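Local coordinates for malonyl CoA-acyl carrier protein transacylase (Mycobacterium tuberculosis, PDB 2QC3), which transfers the malonyl group from malonyl-CoA to holo-acyl carrier protein, supplying malonyl-ACP for fatty acid biosynthesis, at residues A[85-90]-A[219-224]. Sequence-based numbering, arbitrary orientation.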
# COMPACT_ATOMS: atom_id res chain seq x y z
N ASP A 85 -13.22 -16.76 7.11
CA ASP A 85 -11.83 -16.86 6.67
C ASP A 85 -11.47 -15.75 5.70
O ASP A 85 -12.25 -15.39 4.81
CB ASP A 85 -11.56 -18.21 6.01
CG ASP A 85 -11.27 -19.29 7.03
OD1 ASP A 85 -12.22 -20.03 7.39
OD2 ASP A 85 -10.11 -19.39 7.47
N VAL A 86 -10.28 -15.20 5.89
CA VAL A 86 -9.82 -14.12 5.04
C VAL A 86 -8.41 -14.34 4.51
O VAL A 86 -7.66 -15.17 5.02
CB VAL A 86 -9.85 -12.78 5.80
CG1 VAL A 86 -11.24 -12.51 6.35
CG2 VAL A 86 -8.82 -12.81 6.94
N ILE A 87 -8.06 -13.58 3.48
CA ILE A 87 -6.73 -13.63 2.89
C ILE A 87 -6.42 -12.13 2.84
O ILE A 87 -7.23 -11.35 2.34
CB ILE A 87 -6.76 -14.29 1.49
CG1 ILE A 87 -5.34 -14.70 1.07
CG2 ILE A 87 -7.38 -13.35 0.47
CD1 ILE A 87 -4.34 -13.60 1.07
N VAL A 88 -5.28 -11.73 3.38
CA VAL A 88 -4.91 -10.32 3.42
C VAL A 88 -3.78 -9.95 2.47
O VAL A 88 -2.85 -10.72 2.26
CB VAL A 88 -4.48 -9.91 4.86
CG1 VAL A 88 -4.43 -8.39 4.99
CG2 VAL A 88 -5.44 -10.50 5.87
N ALA A 89 -3.87 -8.75 1.91
CA ALA A 89 -2.84 -8.26 1.00
C ALA A 89 -2.87 -6.73 0.93
O ALA A 89 -3.95 -6.13 0.96
CB ALA A 89 -3.03 -8.84 -0.40
N GLY A 90 -1.70 -6.11 0.84
CA GLY A 90 -1.64 -4.67 0.74
C GLY A 90 -0.69 -4.26 -0.37
O GLY A 90 0.19 -5.00 -0.76
N THR A 219 -2.19 -14.17 11.79
CA THR A 219 -3.38 -14.91 12.17
C THR A 219 -4.20 -15.25 10.94
O THR A 219 -5.23 -15.93 11.03
CB THR A 219 -4.26 -14.09 13.14
OG1 THR A 219 -4.75 -12.92 12.47
CG2 THR A 219 -3.46 -13.67 14.36
N ALA A 220 -3.76 -14.78 9.78
CA ALA A 220 -4.46 -15.04 8.54
C ALA A 220 -3.46 -15.16 7.40
O ALA A 220 -2.29 -14.80 7.55
CB ALA A 220 -5.44 -13.92 8.24
N THR A 221 -3.91 -15.69 6.27
CA THR A 221 -3.04 -15.82 5.10
C THR A 221 -2.65 -14.40 4.70
O THR A 221 -3.50 -13.59 4.33
CB THR A 221 -3.78 -16.49 3.93
OG1 THR A 221 -4.33 -17.74 4.37
CG2 THR A 221 -2.82 -16.74 2.77
N LEU A 222 -1.36 -14.11 4.79
CA LEU A 222 -0.85 -12.78 4.46
C LEU A 222 0.09 -12.86 3.26
O LEU A 222 1.14 -13.51 3.32
CB LEU A 222 -0.10 -12.21 5.67
CG LEU A 222 0.54 -10.82 5.60
CD1 LEU A 222 -0.52 -9.73 5.42
CD2 LEU A 222 1.32 -10.58 6.87
N LEU A 223 -0.30 -12.21 2.17
CA LEU A 223 0.51 -12.19 0.95
C LEU A 223 1.53 -11.06 0.99
O LEU A 223 1.37 -10.10 1.74
CB LEU A 223 -0.39 -12.03 -0.27
CG LEU A 223 -1.46 -13.10 -0.44
CD1 LEU A 223 -2.18 -12.89 -1.77
CD2 LEU A 223 -0.80 -14.48 -0.40
N SER A 224 2.57 -11.19 0.16
CA SER A 224 3.62 -10.18 0.09
C SER A 224 3.80 -9.68 -1.34
O SER A 224 3.71 -10.45 -2.30
CB SER A 224 4.94 -10.77 0.59
OG SER A 224 6.00 -9.84 0.41
O HOH W 1 -6.64 -17.26 6.48
O HOH W 2 0.69 -7.42 1.34
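Two direct backbone hydrogen bonds and two waters join the short edge strand 221-222 to strand 86-90, which runs parallel to it. V88 is gripped at both its polar backbone atoms: its N reaches T221 O at 2.7 Å, and its O receives L223 N at 3.0 Å, both bonds almost straight and aimed nearly along the C=O axes. Beyond this pair the chains splay and water takes over. At one end, a water donates to V86 O and accepts from T221 N; at the other, a second links G90 N to L223 O.

Apolar side chains pack on both faces. On one, I87 has CG1 anti to its backbone N (chi1 -163°), which brings it obliquely across T221 CG2, while its CD1 presses tightly against L223 CG at 3.3 Å, the two side chains crossing at about a right angle; helix 251-260 covers I87 and L223. On the other, V88 CB meets L222 CD1 at 4.0 Å under helix 94-101, and A220 CB touches V86 CG2.

The arrangement is typical of the parallel sheet of the acyltransferase fold, where strand 86-90 runs into a probable GxSxG nucleophile elbow bearing S92, the active-site serine inferred by similarity.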